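PDB 2GMQ: pheromone response PrgU-like domain-containing protein from Enterococcus faecalis, which is of unknown function but, as a plasmid-encoded PrgU-like protein of the PUA clan, probably takes part in the pheromone response. Local coordinates for residues 73-78 with 97-103. Residues are numbered along the deposited sequence; the frame is centred on the assembly and turned at random. Where two conformers were deposited one is given.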
ATOM      1  N   LEU A  73      -3.423 -13.913 -15.796  1.00 30.81           N
ATOM      2  CA  LEU A  73      -2.784 -15.275 -15.855  1.00 29.88           C
ATOM      3  C   LEU A  73      -3.833 -16.249 -15.366  1.00 31.03           C
ATOM      4  O   LEU A  73      -4.222 -16.183 -14.185  1.00 30.67           O
ATOM      5  CB  LEU A  73      -1.604 -15.438 -14.878  1.00 31.38           C
ATOM      6  CG  LEU A  73      -0.811 -16.773 -15.023  1.00 34.41           C
ATOM      7  CD1 LEU A  73      -0.486 -17.142 -16.443  1.00 35.49           C
ATOM      8  CD2 LEU A  73       0.458 -16.557 -14.175  1.00 38.31           C
ATOM      9  N   ALA A  74      -4.305 -17.129 -16.258  1.00 28.16           N
ATOM     10  CA  ALA A  74      -5.255 -18.171 -15.796  1.00 28.51           C
ATOM     11  C   ALA A  74      -4.537 -19.378 -15.221  1.00 29.00           C
ATOM     12  O   ALA A  74      -3.601 -19.954 -15.890  1.00 30.33           O
ATOM     13  CB  ALA A  74      -6.158 -18.646 -17.042  1.00 28.93           C
ATOM     14  N   LEU A  75      -5.011 -19.855 -14.061  1.00 26.81           N
ATOM     15  CA  LEU A  75      -4.383 -20.993 -13.361  1.00 27.79           C
ATOM     16  C   LEU A  75      -5.480 -21.949 -12.976  1.00 28.27           C
ATOM     17  O   LEU A  75      -6.481 -21.515 -12.418  1.00 29.62           O
ATOM     18  CB  LEU A  75      -3.626 -20.536 -12.065  1.00 29.10           C
ATOM     19  CG  LEU A  75      -2.394 -19.646 -12.370  1.00 29.57           C
ATOM     20  CD1 LEU A  75      -1.905 -19.141 -10.950  1.00 30.33           C
ATOM     21  CD2 LEU A  75      -1.254 -20.252 -13.157  1.00 29.76           C
ATOM     22  N   GLU A  76      -5.333 -23.230 -13.340  1.00 27.59           N
ATOM     23  CA  GLU A  76      -6.322 -24.217 -12.897  0.50 27.51           C
ATOM     24  C   GLU A  76      -6.068 -24.502 -11.421  1.00 27.35           C
ATOM     25  O   GLU A  76      -4.895 -24.479 -10.960  1.00 25.74           O
ATOM     26  CB  GLU A  76      -6.202 -25.522 -13.674  0.50 26.87           C
ATOM     27  CG  GLU A  76      -6.203 -25.377 -15.192  0.50 27.90           C
ATOM     28  CD  GLU A  76      -6.233 -26.725 -15.832  0.50 29.08           C
ATOM     29  OE1 GLU A  76      -5.192 -27.399 -15.780  0.50 28.37           O
ATOM     30  OE2 GLU A  76      -7.298 -27.122 -16.354  0.50 26.34           O
ATOM     31  N   VAL A  77      -7.154 -24.767 -10.715  1.00 28.12           N
ATOM     32  CA  VAL A  77      -7.143 -25.203  -9.321  1.00 27.59           C
ATOM     33  C   VAL A  77      -7.572 -26.663  -9.240  1.00 28.88           C
ATOM     34  O   VAL A  77      -8.030 -27.233 -10.240  1.00 27.95           O
ATOM     35  CB  VAL A  77      -8.078 -24.304  -8.441  1.00 27.61           C
ATOM     36  CG1 VAL A  77      -7.657 -22.795  -8.622  1.00 31.42           C
ATOM     37  CG2 VAL A  77      -9.582 -24.556  -8.821  1.00 25.30           C
ATOM     38  N   TYR A  78      -7.429 -27.273  -8.051  1.00 28.68           N
ATOM     39  CA  TYR A  78      -7.921 -28.574  -7.759  1.00 30.05           C
ATOM     40  C   TYR A  78      -9.270 -28.325  -7.095  1.00 29.86           C
ATOM     41  O   TYR A  78      -9.284 -27.943  -5.926  1.00 29.19           O
ATOM     42  CB  TYR A  78      -6.989 -29.288  -6.767  1.00 29.51           C
ATOM     43  CG  TYR A  78      -5.618 -29.634  -7.272  1.00 27.22           C
ATOM     44  CD1 TYR A  78      -5.445 -30.642  -8.229  1.00 25.13           C
ATOM     45  CD2 TYR A  78      -4.475 -29.001  -6.755  1.00 25.65           C
ATOM     46  CE1 TYR A  78      -4.132 -31.020  -8.700  1.00 29.22           C
ATOM     47  CE2 TYR A  78      -3.154 -29.381  -7.228  1.00 25.38           C
ATOM     48  CZ  TYR A  78      -3.017 -30.383  -8.174  1.00 28.62           C
ATOM     49  OH  TYR A  78      -1.755 -30.730  -8.586  1.00 27.04           O
ATOM     50  N   PHE A  97      -7.694 -21.637  -2.365  1.00 27.44           N
ATOM     51  CA  PHE A  97      -7.668 -22.522  -3.574  1.00 28.18           C
ATOM     52  C   PHE A  97      -6.296 -23.129  -3.680  1.00 29.86           C
ATOM     53  O   PHE A  97      -5.297 -22.430  -3.417  1.00 30.38           O
ATOM     54  CB  PHE A  97      -7.906 -21.709  -4.831  1.00 29.82           C
ATOM     55  CG  PHE A  97      -9.283 -21.125  -4.872  1.00 27.25           C
ATOM     56  CD1 PHE A  97     -10.354 -21.876  -5.400  1.00 28.60           C
ATOM     57  CD2 PHE A  97      -9.493 -19.792  -4.404  1.00 30.11           C
ATOM     58  CE1 PHE A  97     -11.672 -21.366  -5.442  1.00 28.14           C
ATOM     59  CE2 PHE A  97     -10.820 -19.250  -4.433  1.00 32.21           C
ATOM     60  CZ  PHE A  97     -11.897 -20.012  -4.952  1.00 29.86           C
ATOM     61  N   PHE A  98      -6.264 -24.385  -4.102  1.00 28.16           N
ATOM     62  CA  PHE A  98      -4.973 -25.063  -4.267  1.00 26.90           C
ATOM     63  C   PHE A  98      -4.686 -25.076  -5.734  1.00 26.68           C
ATOM     64  O   PHE A  98      -5.524 -25.503  -6.535  1.00 29.45           O
ATOM     65  CB  PHE A  98      -4.961 -26.451  -3.713  1.00 28.86           C
ATOM     66  CG  PHE A  98      -5.025 -26.471  -2.172  1.00 30.89           C
ATOM     67  CD1 PHE A  98      -3.868 -26.701  -1.435  1.00 30.76           C
ATOM     68  CD2 PHE A  98      -6.195 -26.147  -1.532  1.00 30.18           C
ATOM     69  CE1 PHE A  98      -3.907 -26.690  -0.016  1.00 33.75           C
ATOM     70  CE2 PHE A  98      -6.295 -26.127  -0.081  1.00 32.95           C
ATOM     71  CZ  PHE A  98      -5.144 -26.387   0.673  1.00 34.36           C
ATOM     72  N   ILE A  99      -3.508 -24.590  -6.062  1.00 26.09           N
ATOM     73  CA  ILE A  99      -3.197 -24.361  -7.477  1.00 26.58           C
ATOM     74  C   ILE A  99      -2.728 -25.651  -8.150  1.00 26.95           C
ATOM     75  O   ILE A  99      -1.721 -26.225  -7.722  1.00 28.13           O
ATOM     76  CB  ILE A  99      -2.184 -23.246  -7.621  1.00 25.03           C
ATOM     77  CG1 ILE A  99      -2.687 -21.898  -7.036  1.00 26.41           C
ATOM     78  CG2 ILE A  99      -1.891 -22.970  -9.095  1.00 28.82           C
ATOM     79  CD1 ILE A  99      -4.099 -21.586  -7.440  1.00 27.87           C
ATOM     80  N   LYS A 100      -3.364 -25.985  -9.287  1.00 25.98           N
ATOM     81  CA  LYS A 100      -2.978 -27.145 -10.113  1.00 24.78           C
ATOM     82  C   LYS A 100      -1.978 -26.808 -11.243  1.00 26.10           C
ATOM     83  O   LYS A 100      -0.983 -27.567 -11.482  1.00 26.63           O
ATOM     84  CB  LYS A 100      -4.275 -27.734 -10.710  1.00 24.56           C
ATOM     85  CG  LYS A 100      -3.980 -28.891 -11.757  1.00 27.83           C
ATOM     86  CD  LYS A 100      -5.154 -29.737 -12.007  1.00 31.81           C
ATOM     87  CE  LYS A 100      -6.259 -28.982 -12.667  1.00 38.87           C
ATOM     88  NZ  LYS A 100      -7.411 -29.915 -13.058  1.00 39.18           N
ATOM     89  N   THR A 101      -2.273 -25.751 -11.980  1.00 23.56           N
ATOM     90  CA  THR A 101      -1.278 -25.328 -13.035  1.00 24.26           C
ATOM     91  C   THR A 101       0.079 -25.039 -12.379  1.00 25.55           C
ATOM     92  O   THR A 101       0.216 -24.164 -11.498  1.00 24.35           O
ATOM     93  CB  THR A 101      -1.764 -24.104 -13.711  1.00 26.57           C
ATOM     94  OG1 THR A 101      -3.032 -24.412 -14.316  1.00 26.82           O
ATOM     95  CG2 THR A 101      -0.655 -23.580 -14.715  1.00 24.67           C
ATOM     96  N   PRO A 102       1.150 -25.751 -12.797  1.00 25.46           N
ATOM     97  CA  PRO A 102       2.469 -25.421 -12.211  1.00 24.59           C
ATOM     98  C   PRO A 102       2.961 -24.041 -12.614  1.00 25.94           C
ATOM     99  O   PRO A 102       2.948 -23.671 -13.826  1.00 23.48           O
ATOM    100  CB  PRO A 102       3.395 -26.571 -12.745  1.00 27.51           C
ATOM    101  CG  PRO A 102       2.422 -27.609 -13.143  1.00 27.64           C
ATOM    102  CD  PRO A 102       1.262 -26.886 -13.742  1.00 25.61           C
ATOM    103  N   ILE A 103       3.292 -23.241 -11.607  1.00 26.32           N
ATOM    104  CA  ILE A 103       3.891 -21.948 -11.878  1.00 27.90           C
ATOM    105  C   ILE A 103       4.833 -21.587 -10.760  1.00 26.99           C
ATOM    106  O   ILE A 103       4.452 -21.747  -9.578  1.00 27.03           O
ATOM    107  CB  ILE A 103       2.897 -20.829 -12.113  1.00 26.38           C
ATOM    108  CG1 ILE A 103       3.707 -19.577 -12.563  1.00 33.72           C
ATOM    109  CG2 ILE A 103       2.009 -20.618 -10.877  1.00 30.17           C
ATOM    110  CD1 ILE A 103       3.032 -18.516 -13.240  1.00 31.88           C
TER
HETATM  111  O   HOH W   1      -9.145 -27.691 -12.592  1.00 36.30           O
HETATM  112  O   HOH W   2      -8.516 -25.582  -4.787  1.00 29.36           O
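An antiparallel backbone bridge with a bulge-like kink joins the two sheets of this PUA-clan fold: residues 73-78 take in most of strand 71-76, at the margin of the three-stranded mixed sheet, and the residues after it, and residues 97-103 run from strand 94-98 of the four-stranded antiparallel sheet into the loop that follows. The bridge is a single non-hydrogen-bonded pair, Val-77 with Ile-99, whose CA atoms are 4.4 Å apart. Hydrogen bonds flank it, from Tyr-78 N to Phe-98 O (3.0 Å) and from Lys-100 N to Glu-76 O (2.7 Å). Glu-76 O also accepts a hydrogen bond from Thr-101 N (3.1 Å), so two residues face one, and Lys-100 turns helix-like (phi/psi -93/-48), as at the first position of a classic beta bulge. One departure from that bulge is that Glu-76 N donates to the side-chain Thr-101 OG1 (2.8 Å, 156° at the hydrogen), not to the main-chain O of Thr-101, 5.9 Å away.

Apolar side chains, most of them buried, pack beside this seam. Leu-73 CD2 meets Ile-103 CD1 at 3.4 Å, Leu-75 CD2 meets Ile-103 CG2 at 4.0 Å, and Val-77 CG1 lies 3.9 Å from Ile-99 CD1. Leu-34 and Leu-64, from strands 34-39 and 63-68, and helix 105-112, touching Leu-73 and Ile-103, extend this packing.

On the more exposed flank, Lys-100 CB sits over the Tyr-78 ring in a CH-pi contact, 3.8 Å from the centroid and 7° off the normal. Beyond it one water donates to Val-77 O at 2.6 Å and accepts from Lys-100 NZ at 2.9 Å.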